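Local coordinates for insecticidal crystal protein Cry7Cal (Bacillus thuringiensis, PDB 5ZI1) that acts as an insecticidal three-domain Cry toxin active against locusts, probably by binding receptors and forming pores in gut-cell membranes, at residues Glu91-Ala96 with Leu111-Arg116; Val246-Arg251 with Ser456-Asn461; Asn300-Val305 with Thr342-Phe347; Thr316-Val321 with Phe333-Ser338; Thr469-Val474 with Met512-Ser517. All blocks are in the same frame, centred on the assembly; numbering follows the deposited sequence.

Contact 1: Glu91-Ala96 with Leu111-Arg116; sequences EGYTSA and LLVYER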
# COMPACT_ATOMS: atom_id res chain seq x y z
N GLU A 91 12.28 -7.48 24.43
CA GLU A 91 13.56 -8.16 24.57
C GLU A 91 13.45 -9.28 25.59
O GLU A 91 13.82 -10.43 25.31
CB GLU A 91 14.66 -7.19 24.99
CG GLU A 91 15.09 -6.19 23.94
CD GLU A 91 16.10 -5.14 24.47
OE1 GLU A 91 16.58 -5.28 25.63
OE2 GLU A 91 16.39 -4.17 23.73
N GLY A 92 12.93 -8.97 26.77
CA GLY A 92 12.75 -9.98 27.80
C GLY A 92 11.80 -11.09 27.40
O GLY A 92 11.97 -12.24 27.82
N TYR A 93 10.79 -10.77 26.59
CA TYR A 93 9.87 -11.82 26.15
C TYR A 93 10.54 -12.75 25.14
O TYR A 93 10.48 -13.98 25.29
CB TYR A 93 8.58 -11.20 25.58
CG TYR A 93 7.72 -12.24 24.87
CD1 TYR A 93 6.89 -13.10 25.59
CD2 TYR A 93 7.77 -12.38 23.49
CE1 TYR A 93 6.12 -14.07 24.93
CE2 TYR A 93 7.01 -13.31 22.83
CZ TYR A 93 6.19 -14.16 23.53
OH TYR A 93 5.46 -15.09 22.82
N THR A 94 11.18 -12.20 24.10
CA THR A 94 11.85 -13.04 23.11
C THR A 94 12.91 -13.91 23.78
O THR A 94 13.03 -15.11 23.49
CB THR A 94 12.49 -12.19 22.01
OG1 THR A 94 13.55 -11.41 22.58
CG2 THR A 94 11.49 -11.25 21.41
N SER A 95 13.66 -13.33 24.71
CA SER A 95 14.64 -14.10 25.46
C SER A 95 13.99 -15.26 26.22
O SER A 95 14.54 -16.37 26.25
CB SER A 95 15.40 -13.18 26.40
OG SER A 95 16.33 -13.89 27.19
N ALA A 96 12.82 -15.03 26.84
CA ALA A 96 12.15 -16.13 27.53
C ALA A 96 11.50 -17.08 26.54
O ALA A 96 11.45 -18.29 26.80
CB ALA A 96 11.09 -15.62 28.50
N LEU A 111 6.57 -21.46 32.81
CA LEU A 111 6.10 -20.38 33.67
C LEU A 111 6.70 -19.06 33.24
O LEU A 111 5.97 -18.09 33.04
CB LEU A 111 6.44 -20.66 35.13
CG LEU A 111 5.39 -21.46 35.89
CD1 LEU A 111 4.70 -22.54 35.04
CD2 LEU A 111 6.01 -22.07 37.13
N LEU A 112 8.02 -19.04 32.98
CA LEU A 112 8.75 -17.79 32.74
C LEU A 112 8.29 -17.10 31.47
O LEU A 112 8.18 -15.87 31.45
CB LEU A 112 10.26 -18.05 32.69
CG LEU A 112 10.92 -18.15 34.06
CD1 LEU A 112 12.29 -18.77 33.92
CD2 LEU A 112 11.01 -16.78 34.73
N VAL A 113 8.01 -17.85 30.41
CA VAL A 113 7.62 -17.17 29.18
C VAL A 113 6.16 -16.73 29.27
O VAL A 113 5.82 -15.65 28.76
CB VAL A 113 7.92 -18.02 27.93
CG1 VAL A 113 7.15 -19.34 27.95
CG2 VAL A 113 7.62 -17.22 26.68
N TYR A 114 5.31 -17.51 29.95
CA TYR A 114 3.95 -17.06 30.25
C TYR A 114 3.95 -15.72 30.97
O TYR A 114 3.18 -14.82 30.60
CB TYR A 114 3.19 -18.10 31.06
CG TYR A 114 1.83 -17.60 31.54
CD1 TYR A 114 0.70 -17.78 30.77
CD2 TYR A 114 1.68 -16.96 32.76
CE1 TYR A 114 -0.53 -17.33 31.18
CE2 TYR A 114 0.45 -16.51 33.18
CZ TYR A 114 -0.66 -16.71 32.39
OH TYR A 114 -1.91 -16.28 32.81
N GLU A 115 4.76 -15.58 32.03
CA GLU A 115 4.81 -14.34 32.78
C GLU A 115 5.26 -13.15 31.95
O GLU A 115 4.69 -12.08 32.07
CB GLU A 115 5.75 -14.53 33.96
CG GLU A 115 5.73 -13.39 34.97
CD GLU A 115 7.08 -12.73 35.12
OE1 GLU A 115 7.38 -11.84 34.30
OE2 GLU A 115 7.84 -13.10 36.04
N ARG A 116 6.36 -13.30 31.19
CA ARG A 116 6.80 -12.22 30.32
C ARG A 116 5.74 -11.87 29.29
O ARG A 116 5.61 -10.69 28.92
CB ARG A 116 8.11 -12.55 29.62
CG ARG A 116 9.19 -12.97 30.57
CD ARG A 116 10.03 -11.77 30.99
NE ARG A 116 11.12 -12.22 31.86
CZ ARG A 116 11.04 -12.30 33.18
NH1 ARG A 116 9.91 -11.95 33.81
NH2 ARG A 116 12.08 -12.74 33.86
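Ala96 and Val113 form the apolar centre of this contact, with Ala96 CB 4.0 Å from Val113 CB. The Ala96 methyl also meets the side chain one helical turn further along, Arg116 CG lying 3.9 Å from Ala96 CB. On the other flank Val113 CG2, anti to its own backbone N, approaches Tyr93 CE1 at 3.9 Å, so the valine touches the ring with one branch while the two side chains cross on a slant. The aliphatic base of Arg116 completes this group: Arg116 CB lies 4.0 Å from Tyr93 CA. The axes of the segments 91-96 and 111-116 come within 8.7 Å, at 156° between their N-to-C directions. With the short connection between them, this makes helices 73-101 and 107-127 an antiparallel helical hairpin, part of the N-terminal bundle that is the probable pore-forming domain of Cry toxins. A second kind of contact sets side-chain carbons against main-chain carbonyls. Ala96 O lies 3.7 Å from Val113 CB. Arg116 bends at chi2 (-93°), which brings Arg116 CD to 3.7 Å from Gly92 O, an oxygen already bonded to Ala96 N within its own helix. Polar fixing comes from outside: Tyr93 OH is hydrogen-bonded to Asn157 OD1 on helix 141-165, and Trp165 of that helix touches the side chains of both Tyr93 and Val113.

Contact 2: Val246-Arg251 with Ser456-Asn461; sequences VTELTR and SVRPDN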
# COMPACT_ATOMS: atom_id res chain seq x y z
N VAL A 246 -0.09 -15.24 1.64
CA VAL A 246 0.62 -14.38 0.70
C VAL A 246 -0.31 -13.23 0.32
O VAL A 246 -1.41 -13.45 -0.20
CB VAL A 246 1.07 -15.16 -0.55
CG1 VAL A 246 1.70 -14.20 -1.55
CG2 VAL A 246 2.05 -16.24 -0.15
N THR A 247 0.15 -12.01 0.57
CA THR A 247 -0.68 -10.83 0.38
C THR A 247 -0.02 -9.82 -0.55
O THR A 247 1.20 -9.84 -0.78
CB THR A 247 -0.97 -10.19 1.72
OG1 THR A 247 0.28 -9.80 2.30
CG2 THR A 247 -1.62 -11.22 2.63
N GLU A 248 -0.86 -8.93 -1.09
CA GLU A 248 -0.40 -7.90 -2.02
C GLU A 248 -1.02 -6.56 -1.65
O GLU A 248 -2.19 -6.50 -1.25
CB GLU A 248 -0.77 -8.23 -3.47
CG GLU A 248 -0.59 -9.69 -3.87
CD GLU A 248 -0.75 -9.89 -5.39
OE1 GLU A 248 -1.73 -9.35 -5.96
OE2 GLU A 248 0.13 -10.56 -6.00
N LEU A 249 -0.24 -5.49 -1.80
CA LEU A 249 -0.69 -4.10 -1.66
C LEU A 249 -0.90 -3.53 -3.06
O LEU A 249 0.07 -3.21 -3.75
CB LEU A 249 0.34 -3.27 -0.91
CG LEU A 249 0.81 -3.74 0.45
CD1 LEU A 249 2.08 -3.00 0.85
CD2 LEU A 249 -0.30 -3.56 1.49
N THR A 250 -2.15 -3.34 -3.46
CA THR A 250 -2.45 -2.90 -4.82
C THR A 250 -2.58 -1.39 -4.95
O THR A 250 -2.92 -0.92 -6.04
CB THR A 250 -3.75 -3.54 -5.28
OG1 THR A 250 -4.80 -3.14 -4.40
CG2 THR A 250 -3.63 -5.06 -5.28
N ARG A 251 -2.37 -0.63 -3.88
CA ARG A 251 -2.60 0.80 -3.94
C ARG A 251 -1.50 1.49 -4.74
O ARG A 251 -0.34 1.08 -4.72
CB ARG A 251 -2.68 1.39 -2.53
CG ARG A 251 -1.35 1.69 -1.84
CD ARG A 251 -0.55 0.45 -1.56
NE ARG A 251 0.73 0.70 -0.88
CZ ARG A 251 1.85 1.12 -1.48
NH1 ARG A 251 1.87 1.40 -2.78
NH2 ARG A 251 2.95 1.29 -0.75
N SER A 456 5.03 -6.13 -3.97
CA SER A 456 4.37 -7.34 -3.49
C SER A 456 3.31 -7.84 -4.46
O SER A 456 2.97 -9.03 -4.45
CB SER A 456 3.73 -7.11 -2.12
OG SER A 456 2.77 -6.07 -2.19
N VAL A 457 2.77 -6.96 -5.30
CA VAL A 457 1.85 -7.42 -6.33
C VAL A 457 2.63 -8.20 -7.38
O VAL A 457 3.63 -7.71 -7.92
CB VAL A 457 1.12 -6.24 -6.98
CG1 VAL A 457 0.02 -6.77 -7.90
CG2 VAL A 457 0.62 -5.30 -5.92
N ARG A 458 2.17 -9.39 -7.67
CA ARG A 458 2.84 -10.26 -8.59
C ARG A 458 2.05 -10.35 -9.89
O ARG A 458 0.82 -10.21 -9.89
CB ARG A 458 3.02 -11.64 -7.96
CG ARG A 458 3.76 -11.60 -6.60
CD ARG A 458 5.00 -10.68 -6.68
NE ARG A 458 5.84 -11.07 -7.82
CZ ARG A 458 6.69 -10.27 -8.47
NH1 ARG A 458 7.38 -10.74 -9.51
NH2 ARG A 458 6.84 -9.00 -8.10
N PRO A 459 2.73 -10.48 -11.04
CA PRO A 459 2.01 -10.40 -12.32
C PRO A 459 1.33 -11.69 -12.76
O PRO A 459 0.60 -11.66 -13.75
CB PRO A 459 3.11 -9.99 -13.31
CG PRO A 459 4.39 -10.42 -12.68
CD PRO A 459 4.18 -10.29 -11.19
N ASP A 460 1.44 -12.77 -11.98
CA ASP A 460 0.94 -14.06 -12.44
C ASP A 460 -0.38 -14.49 -11.81
O ASP A 460 -1.03 -15.38 -12.37
CB ASP A 460 1.97 -15.16 -12.18
CG ASP A 460 3.17 -15.05 -13.06
OD1 ASP A 460 4.28 -15.36 -12.58
OD2 ASP A 460 3.01 -14.65 -14.23
N ASN A 461 -0.81 -13.90 -10.70
CA ASN A 461 -1.93 -14.46 -9.92
C ASN A 461 -1.69 -15.94 -9.62
O ASN A 461 -2.58 -16.78 -9.72
CB ASN A 461 -3.27 -14.25 -10.61
CG ASN A 461 -3.75 -12.83 -10.49
OD1 ASN A 461 -3.23 -12.07 -9.67
ND2 ASN A 461 -4.73 -12.44 -11.31
O HOH W 1 3.22 -11.19 -2.95
O HOH W 2 -0.50 -12.45 -7.73
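Glu248, the residue most covered here, extends its side chain across Val457 at about a right angle and offers OE2 to the backbone N of Arg458. Arg458 N to Glu248 OE2 measures 2.9 Å, is fairly straight at the hydrogen (160°) and reaches the oxygen from well above the carboxylate plane. The other oxygen, OE1, forms a salt bridge with Lys475 NZ, so the buried carboxylate is held at both oxygens, which probably favours its charged state. Val457 packs with both branches: Val457 CG1 lies 3.7 Å from Glu248 OE1, and Val457 CG2 is tight against Leu249 O at 3.1 Å. The segments, 205 residues apart in sequence, are irregular loops, and between them runs the chain that builds the antiparallel sheets of the beta-prism, domain II of Cry toxins. Ser456 makes the second direct bond. Ser456 OG, placed between the backbone N and carbonyl carbon (chi1 60°), accepts from Leu249 N at 3.1 Å, almost linearly (171°), and is also hydrogen-bonded to His454 ND1. Beside it a water donates to Ser456 O at 2.6 Å and to Thr247 O at 3.3 Å. Met25 of helix 13-26 touches the side chains of Leu249 and Ser456.

Contact 3: Asn300-Val305 with Thr342-Phe347; sequences NVRARV and TLSHTF
Val301 and His345 hold the tight part of this antiparallel pairing as a hydrogen-bonded pair, Val301 N reaching His345 O at 2.9 Å and His345 N returning to Val301 O at 3.0 Å. The ladder continues with Ala303 N donating to Leu343 O at 3.0 Å. At Ala303 O it widens into a classic beta bulge: Thr342 N bonds Ala303 O at 3.1 Å and Leu343 N only weakly. Leu343 lies on the same face as Val301 and Ala303, and Leu343 CD1 meets Val305 CG2 at 4.0 Å. The face bearing Asn300, Arg302, Ser344 and Thr346 is looser and more solvent-exposed, held by polar tips. Asn300 ND2 donates to Ser344 OG at 3.3 Å, in the amide plane, and to Thr346 OG1 at 3.0 Å, tilted 29° from that plane; chi1 (177°) puts CG anti to the backbone N, and ND2 at the end of the side chain comes near the partner strand. At the bulge end a water accepts from Val305 N at 2.9 Å and is shared with Thr342 OG1. In the four-stranded sheet of the beta-prism, strand 343-348 is outermost and strand 294-306 is paired on its other side with strand 312-324, while Val301 packs on Phe392 of strand 387-393.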
# COMPACT_ATOMS: atom_id res chain seq x y z
N ASN A 300 4.64 7.26 -24.03
CA ASN A 300 5.07 8.11 -25.12
C ASN A 300 5.09 9.56 -24.66
O ASN A 300 4.18 10.01 -23.95
CB ASN A 300 4.16 7.96 -26.34
CG ASN A 300 4.57 8.92 -27.48
OD1 ASN A 300 3.83 9.84 -27.84
ND2 ASN A 300 5.77 8.72 -28.00
N VAL A 301 6.12 10.30 -25.06
CA VAL A 301 6.20 11.73 -24.80
C VAL A 301 6.31 12.46 -26.14
O VAL A 301 7.06 12.03 -27.02
CB VAL A 301 7.39 12.07 -23.88
CG1 VAL A 301 7.66 13.58 -23.87
CG2 VAL A 301 7.11 11.58 -22.48
N ARG A 302 5.55 13.54 -26.29
CA ARG A 302 5.68 14.47 -27.40
C ARG A 302 6.12 15.82 -26.85
O ARG A 302 5.56 16.30 -25.86
CB ARG A 302 4.38 14.65 -28.17
CG ARG A 302 3.87 13.41 -28.83
CD ARG A 302 4.88 12.79 -29.74
NE ARG A 302 4.22 12.31 -30.95
CZ ARG A 302 4.04 11.02 -31.24
NH1 ARG A 302 4.49 10.07 -30.43
NH2 ARG A 302 3.41 10.69 -32.37
N ALA A 303 7.10 16.43 -27.53
CA ALA A 303 7.67 17.67 -27.02
C ALA A 303 8.02 18.58 -28.19
O ALA A 303 8.17 18.14 -29.33
CB ALA A 303 8.90 17.39 -26.15
N ARG A 304 8.13 19.87 -27.88
CA ARG A 304 8.52 20.86 -28.87
C ARG A 304 9.49 21.83 -28.22
O ARG A 304 9.57 21.91 -26.99
CB ARG A 304 7.30 21.62 -29.44
CG ARG A 304 6.68 22.61 -28.48
CD ARG A 304 5.45 23.25 -29.09
NE ARG A 304 4.70 23.99 -28.09
CZ ARG A 304 4.71 25.31 -27.96
NH1 ARG A 304 3.99 25.88 -26.99
NH2 ARG A 304 5.43 26.07 -28.78
N VAL A 305 10.23 22.54 -29.06
CA VAL A 305 11.28 23.47 -28.65
C VAL A 305 10.72 24.89 -28.69
O VAL A 305 10.05 25.28 -29.65
CB VAL A 305 12.51 23.35 -29.58
CG1 VAL A 305 13.62 24.27 -29.12
CG2 VAL A 305 12.99 21.91 -29.64
N THR A 342 7.65 18.32 -32.34
CA THR A 342 8.71 17.92 -33.26
C THR A 342 9.58 16.83 -32.67
O THR A 342 10.56 16.41 -33.31
CB THR A 342 9.58 19.13 -33.63
OG1 THR A 342 10.15 19.69 -32.43
CG2 THR A 342 8.77 20.21 -34.32
N LEU A 343 9.27 16.37 -31.46
CA LEU A 343 10.09 15.41 -30.73
C LEU A 343 9.17 14.38 -30.10
O LEU A 343 8.02 14.66 -29.76
CB LEU A 343 10.93 16.08 -29.64
CG LEU A 343 11.77 17.31 -30.03
CD1 LEU A 343 12.15 18.13 -28.79
CD2 LEU A 343 13.02 16.91 -30.82
N SER A 344 9.71 13.17 -29.94
CA SER A 344 8.93 12.02 -29.53
C SER A 344 9.86 10.97 -28.95
O SER A 344 10.94 10.73 -29.49
CB SER A 344 8.15 11.43 -30.71
OG SER A 344 7.51 10.22 -30.34
N HIS A 345 9.45 10.36 -27.84
CA HIS A 345 10.16 9.20 -27.34
C HIS A 345 9.15 8.20 -26.79
O HIS A 345 8.17 8.58 -26.15
CB HIS A 345 11.18 9.56 -26.25
CG HIS A 345 12.13 8.45 -25.93
ND1 HIS A 345 11.81 7.41 -25.08
CD2 HIS A 345 13.39 8.21 -26.37
CE1 HIS A 345 12.84 6.58 -25.00
NE2 HIS A 345 13.82 7.05 -25.77
N THR A 346 9.39 6.93 -27.06
CA THR A 346 8.54 5.87 -26.56
C THR A 346 9.39 4.95 -25.70
O THR A 346 10.39 4.40 -26.17
CB THR A 346 7.87 5.11 -27.71
OG1 THR A 346 7.06 6.01 -28.47
CG2 THR A 346 6.98 4.00 -27.17
N PHE A 347 9.02 4.82 -24.43
CA PHE A 347 9.59 3.80 -23.57
C PHE A 347 8.74 2.54 -23.69
O PHE A 347 7.51 2.60 -23.53
CB PHE A 347 9.62 4.26 -22.11
CG PHE A 347 10.34 5.58 -21.85
CD1 PHE A 347 9.68 6.79 -21.95
CD2 PHE A 347 11.65 5.58 -21.39
CE1 PHE A 347 10.33 8.00 -21.64
CE2 PHE A 347 12.30 6.78 -21.07
CZ PHE A 347 11.64 7.99 -21.19
O HOH W 3 9.93 22.18 -31.93

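Contact 4: Thr316-Val321 with Phe333-Ser338; sequences TGHSVV and FNYGTS
His318 and Tyr335 lie side by side on one face of the hairpin, both side chains pointing the same way. Their ring planes differ by 7° and the centroids are 4.6 Å apart, so the pair is parallel but displaced with little overlap: Tyr335 CD1 sits over one face of the imidazole, 3.3 Å from His318 NE2. The histidine CG stands between its backbone N and carbonyl carbon (chi1 77°). In the backbone Tyr335 N donates to His318 O at 2.7 Å, and that oxygen lies at the edge of the tyrosine ring. The next hydrogen-bonded pair is Val320 with Phe333, where Val320 N reaches Phe333 O at 2.8 Å. On the other face Ser319 OG and Asn334 OD1 are modelled at 2.4 Å, a value too short to be trusted in detail. Toward the far end Gly317 CA and Gly336 CA come within 4.0 Å, and Gly336 adopts a positive phi (63°), which favours glycine. Beyond them Thr337 N donates to Thr316 O at 3.0 Å, while Thr316 OG1 donates back to Thr337 O at 2.8 Å. Thr316 and Gly317 both face Arg302 on the adjoining strand, a classic beta bulge. The ring pair is positioned from outside by strand 430-437: His318 NE2 is hydrogen-bonded to Val435 O, and Tyr335 OH to Tyr434 OH. Since a carbonyl can only accept, the NE2 bond implies a proton on that nitrogen, and the two side-by-side rings are held at their polar ends as well as by the backbone ladder of strands 312-324 and 331-336.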
# COMPACT_ATOMS: atom_id res chain seq x y z
N THR A 316 4.46 18.58 -25.17
CA THR A 316 3.14 18.98 -25.65
C THR A 316 2.05 18.01 -25.20
O THR A 316 0.88 18.40 -25.09
CB THR A 316 3.16 19.06 -27.18
OG1 THR A 316 3.35 17.74 -27.71
CG2 THR A 316 4.33 19.95 -27.67
N GLY A 317 2.42 16.76 -24.96
CA GLY A 317 1.46 15.75 -24.55
C GLY A 317 2.21 14.48 -24.20
O GLY A 317 3.42 14.38 -24.39
N HIS A 318 1.46 13.51 -23.69
CA HIS A 318 2.04 12.20 -23.44
C HIS A 318 0.92 11.19 -23.29
O HIS A 318 -0.26 11.53 -23.15
CB HIS A 318 2.94 12.21 -22.20
CG HIS A 318 2.20 12.20 -20.90
ND1 HIS A 318 1.68 13.34 -20.33
CD2 HIS A 318 1.90 11.18 -20.05
CE1 HIS A 318 1.09 13.02 -19.19
NE2 HIS A 318 1.22 11.72 -18.99
N SER A 319 1.31 9.92 -23.35
CA SER A 319 0.37 8.82 -23.41
C SER A 319 0.88 7.71 -22.52
O SER A 319 2.08 7.58 -22.28
CB SER A 319 0.18 8.30 -24.83
OG SER A 319 -0.76 9.11 -25.52
N VAL A 320 -0.05 6.90 -22.03
CA VAL A 320 0.28 5.83 -21.11
C VAL A 320 -0.52 4.61 -21.51
O VAL A 320 -1.72 4.70 -21.77
CB VAL A 320 -0.01 6.26 -19.66
CG1 VAL A 320 -0.25 5.06 -18.78
CG2 VAL A 320 1.14 7.08 -19.13
N VAL A 321 0.15 3.47 -21.58
CA VAL A 321 -0.48 2.22 -21.96
C VAL A 321 -0.28 1.23 -20.82
O VAL A 321 0.82 1.12 -20.28
CB VAL A 321 0.09 1.66 -23.28
CG1 VAL A 321 -0.61 0.35 -23.63
CG2 VAL A 321 -0.09 2.67 -24.39
N PHE A 333 -4.23 5.86 -22.12
CA PHE A 333 -4.60 7.17 -21.60
C PHE A 333 -3.75 8.24 -22.26
O PHE A 333 -2.51 8.17 -22.22
CB PHE A 333 -4.46 7.20 -20.08
CG PHE A 333 -5.15 6.05 -19.43
CD1 PHE A 333 -6.50 6.11 -19.15
CD2 PHE A 333 -4.46 4.88 -19.16
CE1 PHE A 333 -7.16 5.03 -18.57
CE2 PHE A 333 -5.10 3.80 -18.59
CZ PHE A 333 -6.46 3.88 -18.29
N ASN A 334 -4.40 9.23 -22.86
CA ASN A 334 -3.74 10.33 -23.53
C ASN A 334 -3.87 11.62 -22.72
O ASN A 334 -4.88 11.84 -22.06
CB ASN A 334 -4.32 10.53 -24.93
CG ASN A 334 -4.19 9.28 -25.79
OD1 ASN A 334 -3.08 8.93 -26.22
ND2 ASN A 334 -5.31 8.61 -26.04
N TYR A 335 -2.82 12.43 -22.76
CA TYR A 335 -2.81 13.75 -22.15
C TYR A 335 -2.29 14.75 -23.17
O TYR A 335 -1.49 14.41 -24.05
CB TYR A 335 -1.92 13.79 -20.91
CG TYR A 335 -2.40 12.91 -19.78
CD1 TYR A 335 -2.03 11.58 -19.72
CD2 TYR A 335 -3.21 13.42 -18.77
CE1 TYR A 335 -2.47 10.77 -18.67
CE2 TYR A 335 -3.64 12.63 -17.74
CZ TYR A 335 -3.28 11.31 -17.69
OH TYR A 335 -3.73 10.52 -16.64
N GLY A 336 -2.74 15.99 -23.04
CA GLY A 336 -2.22 17.06 -23.88
C GLY A 336 -2.51 16.81 -25.35
O GLY A 336 -3.63 16.47 -25.73
N THR A 337 -1.49 16.99 -26.19
CA THR A 337 -1.67 16.82 -27.63
C THR A 337 -0.32 16.59 -28.27
O THR A 337 0.73 16.80 -27.66
CB THR A 337 -2.36 18.04 -28.27
OG1 THR A 337 -2.40 17.88 -29.69
CG2 THR A 337 -1.62 19.34 -27.90
N SER A 338 -0.35 16.13 -29.52
CA SER A 338 0.85 15.99 -30.32
C SER A 338 0.99 17.09 -31.37
O SER A 338 2.06 17.23 -31.96
CB SER A 338 0.87 14.62 -31.02
OG SER A 338 -0.23 14.51 -31.89

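Contact 5: Thr469-Val474 with Met512-Ser517; sequences TQIPAV and MRLSFS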
# COMPACT_ATOMS: atom_id res chain seq x y z
N THR A 469 -3.38 -18.28 -0.51
CA THR A 469 -3.08 -17.27 -1.50
C THR A 469 -4.19 -16.24 -1.44
O THR A 469 -5.36 -16.55 -1.69
CB THR A 469 -2.96 -17.88 -2.90
OG1 THR A 469 -2.11 -19.02 -2.84
CG2 THR A 469 -2.33 -16.85 -3.85
N GLN A 470 -3.83 -15.01 -1.08
CA GLN A 470 -4.81 -13.95 -0.92
C GLN A 470 -4.63 -13.02 -2.11
O GLN A 470 -3.60 -12.34 -2.22
CB GLN A 470 -4.66 -13.24 0.42
CG GLN A 470 -5.71 -12.16 0.69
CD GLN A 470 -5.38 -11.31 1.90
OE1 GLN A 470 -4.47 -10.49 1.85
NE2 GLN A 470 -6.10 -11.50 3.00
N ILE A 471 -5.62 -13.01 -2.98
CA ILE A 471 -5.58 -12.30 -4.25
C ILE A 471 -6.66 -11.23 -4.20
O ILE A 471 -7.84 -11.55 -4.02
CB ILE A 471 -5.81 -13.23 -5.45
CG1 ILE A 471 -4.80 -14.38 -5.45
CG2 ILE A 471 -5.75 -12.43 -6.74
CD1 ILE A 471 -4.91 -15.27 -6.70
N PRO A 472 -6.31 -9.95 -4.33
CA PRO A 472 -7.32 -8.91 -4.29
C PRO A 472 -8.25 -9.02 -5.48
O PRO A 472 -7.85 -9.43 -6.57
CB PRO A 472 -6.50 -7.61 -4.35
CG PRO A 472 -5.22 -8.00 -3.71
CD PRO A 472 -4.95 -9.41 -4.16
N ALA A 473 -9.50 -8.67 -5.25
CA ALA A 473 -10.46 -8.66 -6.34
C ALA A 473 -9.98 -7.79 -7.49
O ALA A 473 -10.27 -8.08 -8.66
CB ALA A 473 -11.83 -8.20 -5.83
N VAL A 474 -9.24 -6.72 -7.19
CA VAL A 474 -8.79 -5.85 -8.27
C VAL A 474 -7.72 -6.50 -9.14
O VAL A 474 -7.43 -5.98 -10.21
CB VAL A 474 -8.30 -4.49 -7.73
CG1 VAL A 474 -9.46 -3.74 -7.11
CG2 VAL A 474 -7.19 -4.66 -6.73
N MET A 512 -11.05 -13.29 -13.75
CA MET A 512 -9.69 -13.31 -13.24
C MET A 512 -9.00 -14.53 -13.81
O MET A 512 -9.63 -15.59 -13.93
CB MET A 512 -9.73 -13.34 -11.71
CG MET A 512 -8.41 -13.42 -11.01
SD MET A 512 -8.69 -13.46 -9.21
CE MET A 512 -9.10 -11.75 -8.86
N ARG A 513 -7.73 -14.38 -14.20
CA ARG A 513 -6.93 -15.51 -14.67
C ARG A 513 -5.97 -15.92 -13.58
O ARG A 513 -5.32 -15.07 -12.96
CB ARG A 513 -6.16 -15.17 -15.95
CG ARG A 513 -7.03 -14.91 -17.16
CD ARG A 513 -6.33 -15.21 -18.50
NE ARG A 513 -7.32 -15.23 -19.57
CZ ARG A 513 -7.69 -14.16 -20.27
NH1 ARG A 513 -7.11 -12.99 -20.04
NH2 ARG A 513 -8.62 -14.26 -21.21
N LEU A 514 -5.86 -17.22 -13.35
CA LEU A 514 -4.98 -17.75 -12.32
C LEU A 514 -3.86 -18.56 -12.97
O LEU A 514 -4.00 -19.04 -14.09
CB LEU A 514 -5.76 -18.63 -11.32
CG LEU A 514 -6.90 -18.04 -10.47
CD1 LEU A 514 -6.46 -16.81 -9.65
CD2 LEU A 514 -8.08 -17.68 -11.33
N SER A 515 -2.75 -18.69 -12.25
CA SER A 515 -1.59 -19.44 -12.70
C SER A 515 -1.32 -20.56 -11.71
O SER A 515 -1.14 -20.28 -10.52
CB SER A 515 -0.33 -18.56 -12.82
OG SER A 515 -0.47 -17.57 -13.82
N PHE A 516 -1.28 -21.79 -12.19
CA PHE A 516 -0.86 -22.92 -11.38
C PHE A 516 -0.22 -23.96 -12.30
O PHE A 516 -0.46 -23.97 -13.51
CB PHE A 516 -2.04 -23.53 -10.60
CG PHE A 516 -3.33 -23.51 -11.35
CD1 PHE A 516 -3.67 -24.56 -12.20
CD2 PHE A 516 -4.21 -22.46 -11.21
CE1 PHE A 516 -4.87 -24.55 -12.90
CE2 PHE A 516 -5.42 -22.43 -11.90
CZ PHE A 516 -5.75 -23.48 -12.75
N SER A 517 0.62 -24.81 -11.71
CA SER A 517 1.26 -25.89 -12.47
C SER A 517 0.31 -27.07 -12.61
O SER A 517 -0.19 -27.37 -13.70
CB SER A 517 2.57 -26.33 -11.79
OG SER A 517 3.49 -25.26 -11.66
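Ile471 spreads its two branches over two partners, CG2 against Met512 and CD1 against Leu514. The strands involved belong to different sheets: strand 468-472 to the mixed sheet and strand 508-513 to the five-stranded antiparallel one. With CA atoms 9.8 Å apart for Ile471 and Leu514, and 8.4 Å for Ala473 and Met512, the backbones are too far apart for strand pairing. This is face-to-face packing between the two sheets of the beta-sandwich that forms domain III of Cry toxins. Ile471 and Met512 cross obliquely, with Ile471 CG2 4.0 Å from Met512 SD. Ile471 and Leu514 also cross obliquely, but they meet at methyls: Ile471 CD1 is 3.7 Å from Leu514 CD1. All five touching residues are buried, and the contact between the segments is apolar, save for the carbonyl oxygens of Pro472 and Ala473. Arg513, between Met512 and Leu514 in sequence, turns elsewhere: it makes a cation-pi contact with Phe477, and its O accepts from Asn461 ND2. On the mixed sheet Ile471 also touches Phe597 of strand 589-599. Met512 leaves its backbone straight, CG anti to the backbone N (chi1 177°), and then bends at the thioether (chi3 -75°). That last turn carries Met512 CE to the point where the strand gives way to the 3-10 segment, 3.5 Å from Pro472 O and 3.9 Å from Ala473 O.

How the contacts relate
Contacts 2 and 5 are buried, with centres 9 Å apart, and they touch: Val246 O probably bonds Gln470 N and Asp460 O bonds Ser515 OG, joining the loops of the beta-prism domain to the sandwich domain. Their chemistry differs, contact 2 being built on a carboxylate and a hydroxyl, contact 5 on methyls and a thioether. Contacts 3 and 4 share one sheet, their inner strands 294-306 and 312-324 being neighbours, and both combine a backbone ladder with polar side-chain pairs; contact 3 is the more superficial. Contact 1 is the sole helical pair, partly buried, its centre about 63 and 60 Å from the centres of contacts 3 and 4, across the centre of the chain.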